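Local coordinates for protein oligopeptide ABC transporter OppAIV (Borrelia burgdorferi B31, PDB 4GL8) that probably binds oligopeptides outside the inner membrane and hands them to an ABC transporter for uptake, and holds a bound peptide in this crystal, at residues 47-52 / 410-415; 126-131 / 428-433. One frame throughout, in Å; residues are numbered along the deposited sequence.

Interaction 1 of 2, residues 47-52 / 410-415; sequences LINDTV and TYINSR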
loop_
_atom_site.group_PDB
_atom_site.type_symbol
_atom_site.label_atom_id
_atom_site.label_comp_id
_atom_site.label_asym_id
_atom_site.label_seq_id
_atom_site.Cartn_x
_atom_site.Cartn_y
_atom_site.Cartn_z
ATOM N N LEU A 47 3.405 6.964 -10.310
ATOM C CA LEU A 47 2.007 6.655 -10.608
ATOM C C LEU A 47 1.521 5.420 -9.848
ATOM O O LEU A 47 0.345 5.191 -9.781
ATOM C CB LEU A 47 1.806 6.420 -12.113
ATOM C CG LEU A 47 2.264 7.516 -13.078
ATOM C CD1 LEU A 47 2.073 7.096 -14.532
ATOM C CD2 LEU A 47 1.533 8.837 -12.848
ATOM N N ILE A 48 2.411 4.604 -9.312
ATOM C CA ILE A 48 1.996 3.367 -8.613
ATOM C C ILE A 48 1.276 3.703 -7.330
ATOM O O ILE A 48 1.781 4.494 -6.547
ATOM C CB ILE A 48 3.222 2.485 -8.260
ATOM C CG1 ILE A 48 3.761 1.810 -9.510
ATOM C CG2 ILE A 48 2.860 1.401 -7.256
ATOM C CD1 ILE A 48 5.212 1.426 -9.382
ATOM N N ASN A 49 0.129 3.077 -7.090
ATOM C CA ASN A 49 -0.576 3.260 -5.826
ATOM C C ASN A 49 -0.956 1.951 -5.181
ATOM O O ASN A 49 -1.835 1.920 -4.325
ATOM C CB ASN A 49 -1.820 4.120 -6.020
ATOM C CG ASN A 49 -2.770 3.552 -7.065
ATOM O OD1 ASN A 49 -2.736 2.348 -7.390
ATOM N ND2 ASN A 49 -3.615 4.434 -7.628
ATOM N N ASP A 50 -0.251 0.892 -5.556
ATOM C CA ASP A 50 -0.674 -0.494 -5.281
ATOM C C ASP A 50 0.528 -1.334 -4.879
ATOM O O ASP A 50 1.643 -1.009 -5.269
ATOM C CB ASP A 50 -1.358 -1.085 -6.510
ATOM C CG ASP A 50 -0.383 -1.490 -7.562
ATOM O OD1 ASP A 50 0.016 -0.630 -8.370
ATOM O OD2 ASP A 50 -0.023 -2.674 -7.584
ATOM N N THR A 51 0.310 -2.370 -4.069
ATOM C CA THR A 51 1.428 -3.155 -3.514
ATOM C C THR A 51 2.171 -4.049 -4.522
ATOM O O THR A 51 3.314 -4.436 -4.260
ATOM C CB THR A 51 0.994 -4.083 -2.343
ATOM O OG1 THR A 51 -0.094 -4.896 -2.772
ATOM C CG2 THR A 51 0.539 -3.257 -1.177
ATOM N N VAL A 52 1.547 -4.376 -5.649
ATOM C CA VAL A 52 2.218 -5.183 -6.644
ATOM C C VAL A 52 3.250 -4.357 -7.408
ATOM O O VAL A 52 4.437 -4.700 -7.461
ATOM C CB VAL A 52 1.229 -5.851 -7.605
ATOM C CG1 VAL A 52 1.994 -6.757 -8.554
ATOM C CG2 VAL A 52 0.226 -6.661 -6.810
ATOM N N THR A 410 -8.204 -2.933 -13.431
ATOM C CA THR A 410 -9.577 -2.452 -13.459
ATOM C C THR A 410 -10.064 -2.224 -12.031
ATOM O O THR A 410 -10.757 -1.270 -11.763
ATOM C CB THR A 410 -10.488 -3.457 -14.204
ATOM O OG1 THR A 410 -10.039 -3.590 -15.565
ATOM C CG2 THR A 410 -12.005 -3.005 -14.212
ATOM N N TYR A 411 -9.721 -3.128 -11.121
ATOM C CA TYR A 411 -10.105 -2.994 -9.711
ATOM C C TYR A 411 -9.585 -1.697 -9.081
ATOM O O TYR A 411 -10.322 -1.010 -8.384
ATOM C CB TYR A 411 -9.607 -4.199 -8.917
ATOM C CG TYR A 411 -9.586 -3.986 -7.419
ATOM C CD1 TYR A 411 -10.733 -4.145 -6.662
ATOM C CD2 TYR A 411 -8.419 -3.655 -6.765
ATOM C CE1 TYR A 411 -10.716 -3.976 -5.296
ATOM C CE2 TYR A 411 -8.384 -3.480 -5.392
ATOM C CZ TYR A 411 -9.531 -3.634 -4.662
ATOM O OH TYR A 411 -9.489 -3.461 -3.289
ATOM N N ILE A 412 -8.330 -1.364 -9.365
ATOM C CA ILE A 412 -7.734 -0.123 -8.890
ATOM C C ILE A 412 -8.439 1.081 -9.502
ATOM O O ILE A 412 -8.676 2.079 -8.818
ATOM C CB ILE A 412 -6.237 -0.006 -9.255
ATOM C CG1 ILE A 412 -5.414 -1.047 -8.512
ATOM C CG2 ILE A 412 -5.688 1.396 -8.973
ATOM C CD1 ILE A 412 -4.037 -1.205 -9.129
ATOM N N ASN A 413 -8.714 1.010 -10.802
ATOM C CA ASN A 413 -9.446 2.085 -11.470
ATOM C C ASN A 413 -10.818 2.265 -10.842
ATOM O O ASN A 413 -11.260 3.370 -10.679
ATOM C CB ASN A 413 -9.590 1.795 -12.959
ATOM C CG ASN A 413 -10.483 2.787 -13.649
ATOM O OD1 ASN A 413 -10.007 3.805 -14.120
ATOM N ND2 ASN A 413 -11.796 2.531 -13.662
ATOM N N SER A 414 -11.464 1.170 -10.446
ATOM C CA SER A 414 -12.783 1.255 -9.834
ATOM C C SER A 414 -12.732 1.963 -8.465
ATOM O O SER A 414 -13.583 2.801 -8.158
ATOM C CB SER A 414 -13.432 -0.137 -9.688
ATOM O OG SER A 414 -13.731 -0.712 -10.943
ATOM N N ARG A 415 -11.744 1.613 -7.647
ATOM C CA ARG A 415 -11.618 2.213 -6.327
ATOM C C ARG A 415 -11.360 3.726 -6.430
ATOM O O ARG A 415 -12.056 4.541 -5.806
ATOM C CB ARG A 415 -10.519 1.498 -5.524
ATOM C CG ARG A 415 -11.070 0.342 -4.715
ATOM C CD ARG A 415 -10.058 -0.298 -3.790
ATOM N NE ARG A 415 -9.587 0.570 -2.709
ATOM C CZ ARG A 415 -8.734 0.169 -1.777
ATOM N NH1 ARG A 415 -8.294 -1.078 -1.796
ATOM N NH2 ARG A 415 -8.331 0.994 -0.820
#
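Asp50 and Ile412 bring the two backbones closest, with 7.9 Å between Asp50 CA and Ile412 CA, too far for main-chain bonding, and side chains alone bridge the gap. Residues 47-52 run as an irregular loop into the first turn of helix 51-57; residues 410-415 are a regular piece of helix 408-417, with Ser414 N bonded to Thr410 O at 2.9 Å. Ile412 is the one helix residue that reaches across, and its two branches divide the work. CG2, anti to the backbone N, lies against the amide of Asn49, 3.5 Å from Asn49 OD1. The other branch, through CG1, carries CD1 to Asp50, where it rests 3.7 Å from Asp50 CB and a little farther from the carboxylate carbon. The Asn49 side chain runs antiparallel alongside Ile412, while that of Asp50 lies roughly perpendicular to it. These segments line the binding cleft of a family 5 solute-binding protein: Asn49 and Thr51 bond to the bound peptide through their backbones, and Arg415 packs on one of its side chains. The polar ends beside the isoleucine are held elsewhere. Asn49 ND2 is bonded to Ser127, which keeps the amide in place beside CG2. Asp50 is the N-cap of helix 51-57; its OD2 takes a weak bond from Val52 N at 3.0 Å and further bonds from Gly53 N and Trp408 NE1, the last tying the cap to the start of the opposing helix. One turn along that helix from Tyr411, Arg415 NH1 donates to Tyr411 OH at 3.1 Å, with the hydroxyl close to the guanidinium plane, while Arg415 NH2 bonds the carbonyls of Gly426 and Phe448.

Interaction 2 of 2, residues 126-131 / 428-433; sequences SSFVNM and SGDYAD
Phe128 pushes the far end of its ring at the carboxylate of Asp430, with Phe128 CZ 3.3 Å from Asp430 OD2. The two groups come from opposite directions, and their planes stand 75° apart, the oxygen lying oblique to the ring. Met131 closes in beside them: its chain leaves with CG anti to the backbone N and bends only at the sulfur (chi3 -67°), which sets CE 3.8 Å from Asp430 OD2. The same methyl meets Tyr431 at the ring edge, near its plane, 4.0 Å from Tyr431 CE1. Behind this first shell, a type I turn from Ser126 to Val129 carries Phe128 into helix 129-135, and Ser126 OG receives Phe128 N at 3.3 Å in a capping bond. His179 meets the Phe128 ring edge-to-face, and Tyr172 lies almost parallel to the ring of Tyr431, while Met176 touches both Met131 and Tyr431. On the 428-433 side, Thr436 OG1 is bonded to Asp430 N. This is part of the peptide-binding cleft: Asp430 OD1 is hydrogen-bonded to the backbone of the bound peptide, and Phe128 packs on a peptide side chain. The two carboxylate oxygens thus have different roles: OD1 takes the ligand's backbone bond, while OD2 meets only carbon atoms of residues 126-131, so across this contact the aspartate is packed and not bonded.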
loop_
_atom_site.group_PDB
_atom_site.type_symbol
_atom_site.label_atom_id
_atom_site.label_comp_id
_atom_site.label_asym_id
_atom_site.label_seq_id
_atom_site.Cartn_x
_atom_site.Cartn_y
_atom_site.Cartn_z
ATOM N N SER A 126 -0.531 11.897 -11.076
ATOM C CA SER A 126 -0.210 10.976 -9.979
ATOM C C SER A 126 -1.340 11.000 -8.954
ATOM O O SER A 126 -1.661 12.058 -8.424
ATOM C CB SER A 126 1.103 11.348 -9.289
ATOM O OG SER A 126 1.257 10.552 -8.089
ATOM N N SER A 127 -1.919 9.835 -8.659
ATOM C CA SER A 127 -3.023 9.768 -7.709
ATOM C C SER A 127 -2.535 9.880 -6.240
ATOM O O SER A 127 -3.355 9.929 -5.319
ATOM C CB SER A 127 -3.791 8.457 -7.902
ATOM O OG SER A 127 -3.007 7.359 -7.424
ATOM N N PHE A 128 -1.217 9.902 -6.031
ATOM C CA PHE A 128 -0.611 9.967 -4.678
ATOM C C PHE A 128 0.000 11.303 -4.364
ATOM O O PHE A 128 0.544 11.514 -3.273
ATOM C CB PHE A 128 0.479 8.881 -4.495
ATOM C CG PHE A 128 0.130 7.829 -3.467
ATOM C CD1 PHE A 128 -0.235 8.198 -2.155
ATOM C CD2 PHE A 128 0.198 6.475 -3.779
ATOM C CE1 PHE A 128 -0.550 7.227 -1.204
ATOM C CE2 PHE A 128 -0.114 5.514 -2.836
ATOM C CZ PHE A 128 -0.479 5.885 -1.548
ATOM N N VAL A 129 -0.105 12.225 -5.308
ATOM C CA VAL A 129 0.467 13.557 -5.156
ATOM C C VAL A 129 0.112 14.242 -3.817
ATOM O O VAL A 129 0.889 15.062 -3.319
ATOM C CB VAL A 129 0.069 14.451 -6.355
ATOM C CG1 VAL A 129 -1.392 14.914 -6.258
ATOM C CG2 VAL A 129 1.022 15.631 -6.463
ATOM N N ASN A 130 -1.042 13.931 -3.241
ATOM C CA ASN A 130 -1.413 14.537 -1.936
ATOM C C ASN A 130 -0.470 14.227 -0.789
ATOM O O ASN A 130 -0.292 15.033 0.117
ATOM C CB ASN A 130 -2.833 14.171 -1.536
ATOM C CG ASN A 130 -3.839 15.029 -2.238
ATOM O OD1 ASN A 130 -3.474 15.998 -2.916
ATOM N ND2 ASN A 130 -5.099 14.725 -2.061
ATOM N N MET A 131 0.164 13.069 -0.852
ATOM C CA MET A 131 1.194 12.721 0.119
ATOM C C MET A 131 2.394 13.698 0.075
ATOM O O MET A 131 2.879 14.142 1.119
ATOM C CB MET A 131 1.635 11.299 -0.126
ATOM C CG MET A 131 2.737 10.846 0.810
ATOM S SD MET A 131 2.939 9.065 0.735
ATOM C CE MET A 131 1.395 8.571 1.446
ATOM N N SER A 428 -2.453 -1.005 2.775
ATOM C CA SER A 428 -1.176 -1.363 3.314
ATOM C C SER A 428 -0.456 -0.058 3.629
ATOM O O SER A 428 -0.351 0.829 2.767
ATOM C CB SER A 428 -0.421 -2.245 2.303
ATOM O OG SER A 428 0.934 -1.887 2.250
ATOM N N GLY A 429 -0.008 0.067 4.876
ATOM C CA GLY A 429 0.711 1.233 5.381
ATOM C C GLY A 429 1.926 1.589 4.548
ATOM O O GLY A 429 2.703 0.716 4.137
ATOM N N ASP A 430 2.056 2.876 4.262
ATOM C CA ASP A 430 3.134 3.387 3.448
ATOM C C ASP A 430 4.265 3.897 4.322
ATOM O O ASP A 430 5.321 4.192 3.805
ATOM C CB ASP A 430 2.610 4.521 2.560
ATOM C CG ASP A 430 1.515 4.052 1.577
ATOM O OD1 ASP A 430 1.634 2.930 1.012
ATOM O OD2 ASP A 430 0.548 4.827 1.372
ATOM N N TYR A 431 4.029 4.042 5.625
ATOM C CA TYR A 431 5.050 4.488 6.566
ATOM C C TYR A 431 4.615 4.149 7.977
ATOM O O TYR A 431 3.458 3.854 8.198
ATOM C CB TYR A 431 5.357 6.001 6.402
ATOM C CG TYR A 431 4.159 6.940 6.444
ATOM C CD1 TYR A 431 3.508 7.337 5.287
ATOM C CD2 TYR A 431 3.703 7.446 7.645
ATOM C CE1 TYR A 431 2.429 8.203 5.344
ATOM C CE2 TYR A 431 2.608 8.306 7.713
ATOM C CZ TYR A 431 1.972 8.672 6.567
ATOM O OH TYR A 431 0.885 9.518 6.671
ATOM N N ALA A 432 5.546 4.206 8.930
ATOM C CA ALA A 432 5.347 3.656 10.270
ATOM C C ALA A 432 4.626 4.643 11.214
ATOM O O ALA A 432 5.174 5.069 12.204
ATOM C CB ALA A 432 6.701 3.268 10.846
ATOM N N ASP A 433 3.403 5.027 10.887
ATOM C CA ASP A 433 2.613 5.938 11.739
ATOM C C ASP A 433 1.135 5.769 11.376
ATOM O O ASP A 433 0.806 5.628 10.204
ATOM C CB ASP A 433 3.081 7.383 11.549
ATOM C CG ASP A 433 2.312 8.376 12.414
ATOM O OD1 ASP A 433 2.826 8.730 13.493
ATOM O OD2 ASP A 433 1.188 8.801 12.016
#

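Both interactions are buried near the middle of the chain, their centres 13 Å apart, and both border the bound peptide. Strand 422-428 ties them together, since helix 408-417 leads into it and the 428-433 loop leaves its end. Besides the amide bond from Asn49 to Ser127, the Phe128 ring packs on Asn49 and Thr51 touches Ser428, so the two contacts adjoin. Neither contact has a hydrogen bond between its own segments. In interaction 1 one aliphatic side chain packs against two adjacent polar side chains whose ends are bonded elsewhere; in interaction 2 one ring and a methionine methyl meet a carboxylate that also accepts a bond from the peptide, and the same methyl meets a tyrosine edge.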